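Local coordinates for protein laccase (Uncultured bacterium, PDB 4F7K) that probably oxidises phenolic and related substrates at copper centres and passes the electrons to molecular oxygen, as laccases of the multicopper oxidase family do, at residues P127-D132 with G181-L186; E205-A210 with S273-L278; D46-N51 with E86-F91. One frame throughout, in Å; residues are numbered along the deposited sequence. Where two conformers were deposited one is given.

Contact 1: residues P127-D132 with G181-L186; sequences PDVDHD and GDRVRL
Arg183 O receives two backbone N-H groups from the facing segment. Asp130 N lies 2.7 Å from Arg183 O and in its carbonyl plane. His131 N gives the same oxygen a second, weak bond. The two segments lead into parallel strands 131-140 and 183-190, which are neighbours in a six-stranded mixed sheet. This is consistent with the cupredoxin-like domains of multicopper oxidases. The parallel ladder continues where Arg185 N meets His131 O at 2.8 Å. His131 pairs with Val184, and Asp132 pairs with Arg185.

Asp130 adds its side chain to the backbone bonds. Its CG stands anti to the carbonyl carbon (chi1 -61°), and Asp130 OD2 accepts Arg183 N at 2.9 Å. This bond is fairly straight, with 165° at the hydrogen. The N-H arrives on the anti side of the carboxylate and somewhat out of its plane. Arg270 makes a salt bridge to the same oxygen. That positive charge probably eases the repulsion from Asp182 OD1, which is 3.4 Å from Asp130 OD2. The planes of the two carboxylates are 52° apart. The other oxygen, Asp182 OD2, meets the edge of the imidazole, 3.1 Å from His131 CE1 and near the ring plane. It also accepts a bond from Arg179 N.

Val129 packs on the stems of both arginines. Val129 CG1 touches Arg183 CG at 3.8 Å, and Val129 CG2 touches Arg185 CB. The charged ends have partners further on: Arg183 forms a salt bridge with Asp238, and Arg185 with Asp234 and Glu123. The Arg185 chain is extended and runs beside Asp132, whose carboxylate forms a salt bridge with Arg187. At the far end of the Arg185 chain, Arg185 NH1 rests 3.5 Å from Pro127 CD.

Contact 2: residues E205-A210 with S273-L278; sequences EGKVVA and SEIPAL
Ile275 and Leu278 both cross the side chain of Val209 at about a right angle, and each meets a different methyl. Ile275 CG2 lies 4.0 Å from Val209 CG1. Leu278 CD1 comes closer, 3.6 Å from Val209 CG2. The valine torsion (chi1 -61°) sets CG1 anti to the carbonyl carbon and CG2 between the backbone N and that carbon, which directs one methyl to each partner. Leu278 CD1 also touches Ala210 CB at 3.8 Å. At the other end, Ile275 CD1 packs against the bare backbone of Gly206, 3.7 Å from its CA.

Segments 205-210 and 275-278 run in nearly the same direction but do not pair as strands. A water joins their backbones instead: it donates to Val209 O at 2.6 Å and accepts from Leu278 N at 2.9 Å. Val209 and Ala210 form a classic beta bulge opposite Asp234. Lys207 NZ bonds to Gly206 O from above the carbonyl plane and makes a salt bridge with Glu221.

Segment 273-278 belongs to the long loop between strands 256-261 and 290-295. This loop lies over strand 204-211, with Ala277 touching Pro219 of strand 214-220 and Leu278 touching Arg185 of strand 183-190.

Contact 3: residues D46-N51 with E86-F91; sequences DIRFQN and EFEYSF
Segments 46-51 and 86-91 run antiparallel, their axes 4.6 Å apart and their directions 161° from one another. They are adjacent strands of a four-stranded mixed sheet, consistent with a cupredoxin-like domain of a multicopper oxidase. Ile47 with Tyr89 and Phe49 with Phe87 are the hydrogen-bonded pairs. Each pair makes two backbone bonds, among them Tyr89 N to Ile47 O at 2.6 Å.

Arg48, Glu86 and Glu88 share one face of the sheet. The Arg48 chain is extended as far as NE. Glu86 OE1 sits over one face of the Arg48 guanidinium and forms a salt bridge with Arg48 NH2 at 2.9 Å. Glu88 OE2 instead lies against the aliphatic stem, 3.3 Å from Arg48 CG, and this buried oxygen has no polar partner in the model. An alanine in place of Arg48 would probably leave Glu86 without this charged mate and uncover part of Glu88 OE2.

Ile47, Phe49, Phe87 and Tyr89 occupy the other face. Phe87 CD2 stands 3.3 Å above the Tyr89 ring, over its centre. The tyrosine hydroxyl bonds to Gln78. Phe49 CB meets the Tyr89 ring at its edge, 3.7 Å from Tyr89 CE2.

Along the chain the contacts come in series: contact 3 closes first, then contact 1, then contact 2. Contacts 1 and 2 both reach the six-stranded sheet that holds strands 131-140, 183-190 and 204-211; loop 273-278 only packs on it. Their centres are 10 Å apart and they touch. Arg183 NH2 probably bonds to Ser273 O at 2.9 Å, which would tie loop 273-278 to the strand pair of contact 1 as well as to strand 204-211. Contact 3 belongs to a different sheet, formed earlier in the sequence. Its centre is 32 Å from that of contact 1 and 35 Å from that of contact 2. The contacts thus lie in two different sheets, consistent with two cupredoxin-like domains of a multicopper oxidase.

Contact 1: residues P127-D132 with G181-L186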
ATOM      1  N   PRO A 127      20.336  -1.509   1.448  1.00 60.76           N
ATOM      2  CA  PRO A 127      21.253  -0.565   0.812  1.00 62.24           C
ATOM      3  C   PRO A 127      21.754   0.481   1.807  1.00 62.01           C
ATOM      4  O   PRO A 127      21.179   0.657   2.886  1.00 59.70           O
ATOM      5  CB  PRO A 127      20.377   0.106  -0.238  1.00 61.23           C
ATOM      6  CG  PRO A 127      19.014   0.014   0.324  1.00 58.29           C
ATOM      7  CD  PRO A 127      18.979  -1.366   0.902  1.00 58.45           C
ATOM      8  N   ASP A 128      22.816   1.167   1.423  1.00 63.79           N
ATOM      9  CA  ASP A 128      23.474   2.132   2.281  1.00 64.52           C
ATOM     10  C   ASP A 128      22.683   3.441   2.300  1.00 62.09           C
ATOM     11  O   ASP A 128      22.753   4.237   1.359  1.00 62.98           O
ATOM     12  CB  ASP A 128      24.918   2.359   1.786  1.00 68.59           C
ATOM     13  CG  ASP A 128      25.577   3.567   2.428  1.00 71.34           C
ATOM     14  OD1 ASP A 128      25.293   3.842   3.620  1.00 71.83           O
ATOM     15  OD2 ASP A 128      26.373   4.242   1.737  1.00 74.40           O
ATOM     16  N   VAL A 129      21.926   3.668   3.364  1.00 58.77           N
ATOM     17  CA  VAL A 129      21.232   4.937   3.491  1.00 57.06           C
ATOM     18  C   VAL A 129      21.398   5.429   4.895  1.00 57.05           C
ATOM     19  O   VAL A 129      21.639   4.633   5.806  1.00 56.59           O
ATOM     20  CB  VAL A 129      19.714   4.855   3.089  1.00 54.10           C
ATOM     21  CG1 VAL A 129      19.556   4.495   1.620  1.00 54.03           C
ATOM     22  CG2 VAL A 129      18.958   3.852   3.953  1.00 51.54           C
ATOM     23  N   ASP A 130      21.272   6.742   5.064  1.00 57.62           N
ATOM     24  CA  ASP A 130      21.296   7.362   6.397  1.00 58.13           C
ATOM     25  C   ASP A 130      19.965   7.295   7.154  1.00 55.64           C
ATOM     26  O   ASP A 130      19.959   7.149   8.366  1.00 55.62           O
ATOM     27  CB  ASP A 130      21.783   8.810   6.309  1.00 59.55           C
ATOM     28  CG  ASP A 130      23.173   8.905   5.755  1.00 62.42           C
ATOM     29  OD1 ASP A 130      24.066   8.202   6.285  1.00 62.99           O
ATOM     30  OD2 ASP A 130      23.375   9.676   4.795  1.00 62.71           O
ATOM     31  N   HIS A 131      18.847   7.414   6.445  1.00 54.28           N
ATOM     32  CA  HIS A 131      17.521   7.341   7.076  1.00 52.02           C
ATOM     33  C   HIS A 131      16.563   6.589   6.183  1.00 50.41           C
ATOM     34  O   HIS A 131      16.568   6.755   4.962  1.00 50.97           O
ATOM     35  CB  HIS A 131      16.948   8.731   7.346  1.00 51.95           C
ATOM     36  CG  HIS A 131      17.773   9.563   8.275  1.00 54.96           C
ATOM     37  ND1 HIS A 131      18.723  10.457   7.829  1.00 56.50           N
ATOM     38  CD2 HIS A 131      17.798   9.628   9.627  1.00 56.04           C
ATOM     39  CE1 HIS A 131      19.287  11.048   8.866  1.00 59.57           C
ATOM     40  NE2 HIS A 131      18.750  10.557   9.970  1.00 59.40           N
ATOM     41  N   ASP A 132      15.740   5.767   6.815  1.00 48.62           N
ATOM     42  CA  ASP A 132      14.773   4.936   6.151  1.00 47.14           C
ATOM     43  C   ASP A 132      13.411   5.349   6.702  1.00 44.71           C
ATOM     44  O   ASP A 132      13.043   4.959   7.810  1.00 43.23           O
ATOM     45  CB  ASP A 132      15.101   3.465   6.451  1.00 47.70           C
ATOM     46  CG  ASP A 132      14.176   2.482   5.739  1.00 48.86           C
ATOM     47  OD1 ASP A 132      13.033   2.857   5.319  1.00 47.74           O
ATOM     48  OD2 ASP A 132      14.599   1.302   5.622  1.00 50.16           O
ATOM     49  N   GLY A 181      22.789  16.419   2.375  1.00 65.00           N
ATOM     50  CA  GLY A 181      23.826  15.439   2.057  1.00 65.68           C
ATOM     51  C   GLY A 181      23.540  14.032   2.572  1.00 63.42           C
ATOM     52  O   GLY A 181      24.243  13.093   2.218  1.00 64.99           O
ATOM     53  N   ASP A 182      22.518  13.866   3.410  1.00 59.95           N
ATOM     54  CA  ASP A 182      22.077  12.517   3.796  1.00 57.85           C
ATOM     55  C   ASP A 182      21.512  11.763   2.611  1.00 56.27           C
ATOM     56  O   ASP A 182      20.933  12.364   1.703  1.00 56.47           O
ATOM     57  CB  ASP A 182      21.020  12.547   4.900  1.00 55.38           C
ATOM     58  CG  ASP A 182      21.618  12.748   6.278  1.00 57.83           C
ATOM     59  OD1 ASP A 182      22.846  12.577   6.429  1.00 60.11           O
ATOM     60  OD2 ASP A 182      20.854  13.094   7.210  1.00 56.40           O
ATOM     61  N   ARG A 183      21.701  10.450   2.607  1.00 55.55           N
ATOM     62  CA  ARG A 183      21.020   9.598   1.647  1.00 53.96           C
ATOM     63  C   ARG A 183      19.797   9.007   2.315  1.00 50.30           C
ATOM     64  O   ARG A 183      19.925   8.287   3.301  1.00 49.49           O
ATOM     65  CB  ARG A 183      21.921   8.464   1.169  1.00 55.60           C
ATOM     66  CG  ARG A 183      21.199   7.553   0.176  1.00 53.52           C
ATOM     67  CD  ARG A 183      22.153   6.849  -0.736  1.00 54.57           C
ATOM     68  NE  ARG A 183      22.610   7.713  -1.811  1.00 53.55           N
ATOM     69  CZ  ARG A 183      23.390   7.310  -2.804  1.00 56.33           C
ATOM     70  NH1 ARG A 183      23.807   6.053  -2.860  1.00 56.74           N
ATOM     71  NH2 ARG A 183      23.749   8.169  -3.742  1.00 55.95           N
ATOM     72  N   VAL A 184      18.613   9.302   1.782  1.00 48.67           N
ATOM     73  CA  VAL A 184      17.383   8.777   2.384  1.00 45.33           C
ATOM     74  C   VAL A 184      16.690   7.738   1.533  1.00 44.10           C
ATOM     75  O   VAL A 184      16.607   7.884   0.321  1.00 45.19           O
ATOM     76  CB  VAL A 184      16.371   9.897   2.756  1.00 44.35           C
ATOM     77  CG1 VAL A 184      16.996  10.869   3.732  1.00 46.07           C
ATOM     78  CG2 VAL A 184      15.836  10.616   1.498  1.00 43.48           C
ATOM     79  N   ARG A 185      16.192   6.689   2.183  1.00 42.80           N
ATOM     80  CA  ARG A 185      15.204   5.792   1.592  1.00 41.47           C
ATOM     81  C   ARG A 185      13.793   6.261   2.000  1.00 39.23           C
ATOM     82  O   ARG A 185      13.511   6.408   3.175  1.00 38.57           O
ATOM     83  CB  ARG A 185      15.456   4.343   2.028  1.00 42.36           C
ATOM     84  CG  ARG A 185      14.580   3.320   1.305  1.00 41.34           C
ATOM     85  CD  ARG A 185      14.910   1.910   1.738  1.00 41.67           C
ATOM     86  NE  ARG A 185      14.144   0.910   0.980  1.00 43.66           N
ATOM     87  CZ  ARG A 185      14.488  -0.382   0.868  1.00 44.09           C
ATOM     88  NH1 ARG A 185      15.573  -0.831   1.487  1.00 46.42           N
ATOM     89  NH2 ARG A 185      13.736  -1.236   0.165  1.00 40.44           N
ATOM     90  N   LEU A 186      12.960   6.550   1.001  1.00 37.92           N
ATOM     91  CA  LEU A 186      11.616   7.025   1.183  1.00 36.53           C
ATOM     92  C   LEU A 186      10.618   5.987   0.643  1.00 35.44           C
ATOM     93  O   LEU A 186      10.554   5.756  -0.567  1.00 36.51           O
ATOM     94  CB  LEU A 186      11.436   8.388   0.470  1.00 36.67           C
ATOM     95  CG  LEU A 186      12.361   9.534   0.921  1.00 35.76           C
ATOM     96  CD1 LEU A 186      12.250  10.702  -0.017  1.00 35.74           C
ATOM     97  CD2 LEU A 186      12.052   9.992   2.340  1.00 32.58           C
TER

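Contact 2: residues E205-A210 with S273-L278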
ATOM      1  N   GLU A 205      17.283  14.265  -4.752  1.00 55.35           N
ATOM      2  CA  GLU A 205      17.644  13.746  -6.065  1.00 57.81           C
ATOM      3  C   GLU A 205      18.002  12.267  -5.977  1.00 56.95           C
ATOM      4  O   GLU A 205      18.841  11.857  -5.165  1.00 57.63           O
ATOM      5  CB  GLU A 205      18.826  14.532  -6.656  1.00 61.42           C
ATOM      6  CG  GLU A 205      18.947  14.431  -8.169  0.10 65.07           C
ATOM      7  CD  GLU A 205      19.920  15.440  -8.749  0.10 70.25           C
ATOM      8  OE1 GLU A 205      21.070  15.516  -8.262  0.10 72.66           O
ATOM      9  OE2 GLU A 205      19.534  16.151  -9.701  0.10 72.23           O
ATOM     10  N   GLY A 206      17.369  11.477  -6.833  1.00 55.50           N
ATOM     11  CA  GLY A 206      17.598  10.046  -6.860  1.00 55.12           C
ATOM     12  C   GLY A 206      16.555   9.385  -7.722  1.00 53.93           C
ATOM     13  O   GLY A 206      16.126   9.969  -8.725  1.00 54.31           O
ATOM     14  N   LYS A 207      16.116   8.192  -7.314  1.00 52.01           N
ATOM     15  CA  LYS A 207      15.363   7.308  -8.204  1.00 51.84           C
ATOM     16  C   LYS A 207      14.378   6.385  -7.511  1.00 49.08           C
ATOM     17  O   LYS A 207      14.643   5.889  -6.412  1.00 47.97           O
ATOM     18  CB  LYS A 207      16.326   6.414  -9.006  1.00 55.14           C
ATOM     19  CG  LYS A 207      17.444   7.120  -9.747  1.00 59.42           C
ATOM     20  CD  LYS A 207      16.976   7.829 -11.017  1.00 62.92           C
ATOM     21  CE  LYS A 207      18.145   8.682 -11.596  1.00 70.80           C
ATOM     22  NZ  LYS A 207      18.065  10.112 -11.096  1.00 70.48           N
ATOM     23  N   VAL A 208      13.255   6.133  -8.188  1.00 47.76           N
ATOM     24  CA  VAL A 208      12.375   5.021  -7.833  1.00 45.85           C
ATOM     25  C   VAL A 208      13.149   3.707  -7.975  1.00 46.80           C
ATOM     26  O   VAL A 208      13.602   3.396  -9.046  1.00 49.34           O
ATOM     27  CB  VAL A 208      11.108   4.952  -8.729  1.00 45.07           C
ATOM     28  CG1 VAL A 208      10.230   3.790  -8.307  1.00 44.50           C
ATOM     29  CG2 VAL A 208      10.295   6.251  -8.636  1.00 45.03           C
ATOM     30  N   VAL A 209      13.260   2.942  -6.895  1.00 45.52           N
ATOM     31  CA  VAL A 209      13.951   1.659  -6.917  1.00 47.32           C
ATOM     32  C   VAL A 209      13.051   0.429  -6.733  1.00 46.80           C
ATOM     33  O   VAL A 209      13.499  -0.693  -6.996  1.00 49.52           O
ATOM     34  CB  VAL A 209      15.109   1.617  -5.896  1.00 47.94           C
ATOM     35  CG1 VAL A 209      16.141   2.687  -6.242  1.00 47.65           C
ATOM     36  CG2 VAL A 209      14.548   1.804  -4.440  1.00 45.37           C
ATOM     37  N   ALA A 210      11.813   0.628  -6.282  1.00 44.47           N
ATOM     38  CA  ALA A 210      10.826  -0.466  -6.197  1.00 43.80           C
ATOM     39  C   ALA A 210       9.383   0.013  -6.361  1.00 41.17           C
ATOM     40  O   ALA A 210       9.068   1.169  -6.077  1.00 39.58           O
ATOM     41  CB  ALA A 210      10.973  -1.236  -4.862  1.00 43.08           C
ATOM     42  N   SER A 273      27.831   8.889  -4.799  1.00 84.30           N
ATOM     43  CA  SER A 273      27.757   7.544  -5.365  1.00 84.90           C
ATOM     44  C   SER A 273      26.497   7.361  -6.191  1.00 82.08           C
ATOM     45  O   SER A 273      25.517   8.108  -6.038  1.00 78.48           O
ATOM     46  CB  SER A 273      27.805   6.477  -4.262  1.00 84.31           C
ATOM     47  N   GLU A 274      26.535   6.362  -7.069  1.00 83.52           N
ATOM     48  CA  GLU A 274      25.354   5.931  -7.802  1.00 81.40           C
ATOM     49  C   GLU A 274      24.249   5.508  -6.822  1.00 77.29           C
ATOM     50  O   GLU A 274      24.531   4.899  -5.780  1.00 77.08           O
ATOM     51  CB  GLU A 274      25.713   4.753  -8.711  1.00 84.12           C
ATOM     52  N   ILE A 275      22.997   5.836  -7.136  1.00 74.09           N
ATOM     53  CA  ILE A 275      21.893   5.248  -6.398  1.00 70.89           C
ATOM     54  C   ILE A 275      21.820   3.779  -6.823  1.00 71.89           C
ATOM     55  O   ILE A 275      21.542   3.485  -7.989  1.00 72.95           O
ATOM     56  CB  ILE A 275      20.539   5.958  -6.657  1.00 67.79           C
ATOM     57  CG1 ILE A 275      20.402   7.222  -5.803  1.00 66.81           C
ATOM     58  CG2 ILE A 275      19.405   5.027  -6.360  1.00 65.38           C
ATOM     59  CD1 ILE A 275      20.956   8.471  -6.463  1.00 70.21           C
ATOM     60  N   PRO A 276      22.064   2.851  -5.879  1.00 72.05           N
ATOM     61  CA  PRO A 276      22.143   1.436  -6.249  1.00 73.27           C
ATOM     62  C   PRO A 276      20.742   0.885  -6.545  1.00 70.05           C
ATOM     63  O   PRO A 276      19.740   1.498  -6.163  1.00 66.87           O
ATOM     64  CB  PRO A 276      22.704   0.797  -4.984  1.00 73.42           C
ATOM     65  CG  PRO A 276      22.055   1.618  -3.878  1.00 70.80           C
ATOM     66  CD  PRO A 276      22.035   3.033  -4.411  1.00 70.22           C
ATOM     67  N   ALA A 277      20.677  -0.250  -7.233  1.00 71.03           N
ATOM     68  CA  ALA A 277      19.413  -0.955  -7.401  1.00 68.31           C
ATOM     69  C   ALA A 277      19.204  -1.904  -6.216  1.00 66.76           C
ATOM     70  O   ALA A 277      20.169  -2.380  -5.607  1.00 68.54           O
ATOM     71  CB  ALA A 277      19.408  -1.721  -8.714  1.00 70.19           C
ATOM     72  N   LEU A 278      17.945  -2.180  -5.894  1.00 63.15           N
ATOM     73  CA  LEU A 278      17.625  -3.170  -4.857  1.00 62.21           C
ATOM     74  C   LEU A 278      17.840  -4.609  -5.367  1.00 64.26           C
ATOM     75  O   LEU A 278      17.598  -4.892  -6.545  1.00 65.24           O
ATOM     76  CB  LEU A 278      16.188  -2.979  -4.329  1.00 57.72           C
ATOM     77  CG  LEU A 278      15.912  -1.678  -3.563  1.00 56.10           C
ATOM     78  CD1 LEU A 278      14.443  -1.548  -3.233  1.00 52.94           C
ATOM     79  CD2 LEU A 278      16.742  -1.574  -2.284  1.00 55.53           C
TER
HETATM   80  O   HOH W   1      15.794  -1.680  -7.801  1.00  9.11           O

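Contact 3: residues D46-N51 with E86-F91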
ATOM      1  N   ASP A  46       4.841 -13.345  13.691  1.00 44.80           N
ATOM      2  CA  ASP A  46       3.872 -13.970  14.570  0.50 45.12           C
ATOM      3  C   ASP A  46       3.065 -12.840  15.238  1.00 43.45           C
ATOM      4  O   ASP A  46       3.605 -12.119  16.074  1.00 43.44           O
ATOM      5  CB  ASP A  46       4.602 -14.855  15.593  0.50 46.93           C
ATOM      6  CG  ASP A  46       5.273 -16.084  14.950  0.50 49.61           C
ATOM      7  OD1 ASP A  46       4.574 -16.859  14.268  0.50 50.27           O
ATOM      8  OD2 ASP A  46       6.493 -16.298  15.139  0.50 51.31           O
ATOM      9  N   ILE A  47       1.795 -12.698  14.862  1.00 41.84           N
ATOM     10  CA  ILE A  47       0.963 -11.555  15.249  1.00 39.32           C
ATOM     11  C   ILE A  47      -0.319 -12.021  15.947  1.00 39.25           C
ATOM     12  O   ILE A  47      -1.080 -12.807  15.384  1.00 40.49           O
ATOM     13  CB  ILE A  47       0.655 -10.702  13.990  1.00 38.04           C
ATOM     14  CG1 ILE A  47       1.961 -10.075  13.490  1.00 39.22           C
ATOM     15  CG2 ILE A  47      -0.406  -9.603  14.263  1.00 36.21           C
ATOM     16  CD1 ILE A  47       2.051  -9.839  11.937  1.00 41.66           C
ATOM     17  N   ARG A  48      -0.534 -11.580  17.188  1.00 38.32           N
ATOM     18  CA  ARG A  48      -1.792 -11.861  17.871  1.00 38.69           C
ATOM     19  C   ARG A  48      -2.754 -10.656  17.698  1.00 36.60           C
ATOM     20  O   ARG A  48      -2.633  -9.650  18.396  1.00 35.06           O
ATOM     21  CB  ARG A  48      -1.570 -12.261  19.341  1.00 40.14           C
ATOM     22  CG  ARG A  48      -2.841 -12.734  20.094  1.00 43.57           C
ATOM     23  CD  ARG A  48      -2.572 -13.072  21.581  1.00 50.41           C
ATOM     24  NE  ARG A  48      -3.746 -12.834  22.438  1.00 56.88           N
ATOM     25  CZ  ARG A  48      -3.924 -13.314  23.684  1.00 61.15           C
ATOM     26  NH1 ARG A  48      -3.018 -14.108  24.268  1.00 62.26           N
ATOM     27  NH2 ARG A  48      -5.034 -13.009  24.361  1.00 61.60           N
ATOM     28  N   PHE A  49      -3.678 -10.787  16.741  1.00 35.25           N
ATOM     29  CA  PHE A  49      -4.734  -9.814  16.506  1.00 33.56           C
ATOM     30  C   PHE A  49      -5.826  -9.883  17.571  1.00 34.66           C
ATOM     31  O   PHE A  49      -6.371 -10.955  17.835  1.00 35.91           O
ATOM     32  CB  PHE A  49      -5.371 -10.008  15.127  1.00 32.61           C
ATOM     33  CG  PHE A  49      -6.522  -9.069  14.838  1.00 31.76           C
ATOM     34  CD1 PHE A  49      -6.358  -7.674  14.895  1.00 30.17           C
ATOM     35  CD2 PHE A  49      -7.755  -9.571  14.484  1.00 30.54           C
ATOM     36  CE1 PHE A  49      -7.432  -6.796  14.594  1.00 29.66           C
ATOM     37  CE2 PHE A  49      -8.838  -8.715  14.179  1.00 31.85           C
ATOM     38  CZ  PHE A  49      -8.682  -7.317  14.257  1.00 28.69           C
ATOM     39  N   GLN A  50      -6.148  -8.728  18.144  1.00 33.58           N
ATOM     40  CA  GLN A  50      -7.176  -8.600  19.175  1.00 35.77           C
ATOM     41  C   GLN A  50      -8.228  -7.562  18.755  1.00 34.35           C
ATOM     42  O   GLN A  50      -7.895  -6.411  18.523  1.00 32.67           O
ATOM     43  CB  GLN A  50      -6.559  -8.138  20.491  1.00 37.04           C
ATOM     44  CG  GLN A  50      -5.524  -9.053  21.064  1.00 42.59           C
ATOM     45  CD  GLN A  50      -6.090  -9.863  22.185  1.00 52.07           C
ATOM     46  OE1 GLN A  50      -7.323 -10.056  22.285  1.00 55.11           O
ATOM     47  NE2 GLN A  50      -5.214 -10.338  23.058  1.00 54.36           N
ATOM     48  N   ASN A  51      -9.486  -7.980  18.696  1.00 34.99           N
ATOM     49  CA  ASN A  51     -10.585  -7.120  18.235  1.00 34.86           C
ATOM     50  C   ASN A  51     -11.252  -6.339  19.381  1.00 35.14           C
ATOM     51  O   ASN A  51     -12.080  -6.893  20.123  1.00 36.34           O
ATOM     52  CB  ASN A  51     -11.598  -7.987  17.482  1.00 34.75           C
ATOM     53  CG  ASN A  51     -12.737  -7.190  16.873  1.00 35.96           C
ATOM     54  OD1 ASN A  51     -12.989  -6.037  17.237  1.00 34.34           O
ATOM     55  ND2 ASN A  51     -13.466  -7.827  15.956  1.00 36.14           N
ATOM     56  N   GLU A  86      -9.966 -12.991  19.131  1.00 42.22           N
ATOM     57  CA  GLU A  86      -8.589 -12.886  18.692  1.00 42.33           C
ATOM     58  C   GLU A  86      -8.297 -13.839  17.525  1.00 42.56           C
ATOM     59  O   GLU A  86      -9.061 -14.762  17.251  1.00 43.94           O
ATOM     60  CB  GLU A  86      -7.628 -13.154  19.854  1.00 42.70           C
ATOM     61  CG  GLU A  86      -7.802 -14.520  20.427  1.00 48.81           C
ATOM     62  CD  GLU A  86      -6.770 -14.849  21.459  1.00 55.07           C
ATOM     63  OE1 GLU A  86      -6.859 -14.306  22.582  1.00 55.19           O
ATOM     64  OE2 GLU A  86      -5.886 -15.683  21.150  1.00 60.11           O
ATOM     65  N   PHE A  87      -7.171 -13.604  16.869  1.00 40.93           N
ATOM     66  CA  PHE A  87      -6.716 -14.427  15.765  1.00 41.79           C
ATOM     67  C   PHE A  87      -5.203 -14.376  15.741  1.00 41.22           C
ATOM     68  O   PHE A  87      -4.588 -13.314  15.827  1.00 39.26           O
ATOM     69  CB  PHE A  87      -7.257 -13.925  14.410  1.00 40.30           C
ATOM     70  CG  PHE A  87      -7.126 -14.935  13.302  1.00 42.50           C
ATOM     71  CD1 PHE A  87      -8.181 -15.800  13.005  1.00 44.13           C
ATOM     72  CD2 PHE A  87      -5.944 -15.037  12.560  1.00 40.69           C
ATOM     73  CE1 PHE A  87      -8.058 -16.751  11.996  1.00 45.53           C
ATOM     74  CE2 PHE A  87      -5.818 -15.987  11.558  1.00 43.01           C
ATOM     75  CZ  PHE A  87      -6.875 -16.837  11.267  1.00 45.31           C
ATOM     76  N   GLU A  88      -4.609 -15.539  15.584  1.00 42.93           N
ATOM     77  CA  GLU A  88      -3.169 -15.648  15.536  1.00 43.66           C
ATOM     78  C   GLU A  88      -2.715 -15.633  14.071  1.00 42.46           C
ATOM     79  O   GLU A  88      -3.001 -16.576  13.309  1.00 42.98           O
ATOM     80  CB  GLU A  88      -2.753 -16.957  16.225  1.00 46.03           C
ATOM     81  CG  GLU A  88      -1.398 -16.891  16.900  1.00 49.49           C
ATOM     82  CD  GLU A  88      -1.491 -16.703  18.413  0.50 51.36           C
ATOM     83  OE1 GLU A  88      -1.179 -17.660  19.163  0.50 52.52           O
ATOM     84  OE2 GLU A  88      -1.880 -15.601  18.844  0.50 49.63           O
ATOM     85  N   TYR A  89      -2.061 -14.552  13.655  1.00 40.65           N
ATOM     86  CA  TYR A  89      -1.499 -14.523  12.288  1.00 40.64           C
ATOM     87  C   TYR A  89      -0.040 -14.907  12.305  1.00 41.77           C
ATOM     88  O   TYR A  89       0.789 -14.252  12.945  1.00 42.09           O
ATOM     89  CB  TYR A  89      -1.651 -13.159  11.615  1.00 38.32           C
ATOM     90  CG  TYR A  89      -3.079 -12.807  11.291  1.00 37.06           C
ATOM     91  CD1 TYR A  89      -3.689 -13.299  10.125  1.00 35.48           C
ATOM     92  CD2 TYR A  89      -3.836 -11.978  12.155  1.00 33.51           C
ATOM     93  CE1 TYR A  89      -5.022 -12.976   9.804  1.00 34.67           C
ATOM     94  CE2 TYR A  89      -5.181 -11.658  11.844  1.00 34.01           C
ATOM     95  CZ  TYR A  89      -5.752 -12.162  10.668  1.00 34.74           C
ATOM     96  OH  TYR A  89      -7.043 -11.846  10.349  1.00 36.19           O
ATOM     97  N   SER A  90       0.289 -15.957  11.587  1.00 42.93           N
ATOM     98  CA  SER A  90       1.663 -16.398  11.559  1.00 44.38           C
ATOM     99  C   SER A  90       2.101 -16.833  10.159  1.00 44.49           C
ATOM    100  O   SER A  90       1.609 -17.825   9.630  1.00 46.13           O
ATOM    101  CB  SER A  90       1.870 -17.503  12.587  1.00 45.64           C
ATOM    102  OG  SER A  90       3.041 -18.213  12.270  1.00 51.95           O
ATOM    103  N   PHE A  91       3.028 -16.086   9.571  1.00 43.16           N
ATOM    104  CA  PHE A  91       3.507 -16.377   8.226  1.00 44.44           C
ATOM    105  C   PHE A  91       4.954 -15.935   8.044  1.00 44.94           C
ATOM    106  O   PHE A  91       5.424 -14.980   8.693  1.00 42.98           O
ATOM    107  CB  PHE A  91       2.628 -15.652   7.199  1.00 42.57           C
ATOM    108  CG  PHE A  91       2.481 -14.187   7.481  1.00 40.22           C
ATOM    109  CD1 PHE A  91       3.361 -13.273   6.928  1.00 38.66           C
ATOM    110  CD2 PHE A  91       1.466 -13.723   8.319  1.00 38.03           C
ATOM    111  CE1 PHE A  91       3.236 -11.931   7.202  1.00 36.09           C
ATOM    112  CE2 PHE A  91       1.332 -12.379   8.593  1.00 35.11           C
ATOM    113  CZ  PHE A  91       2.208 -11.482   8.040  1.00 34.91           C
TER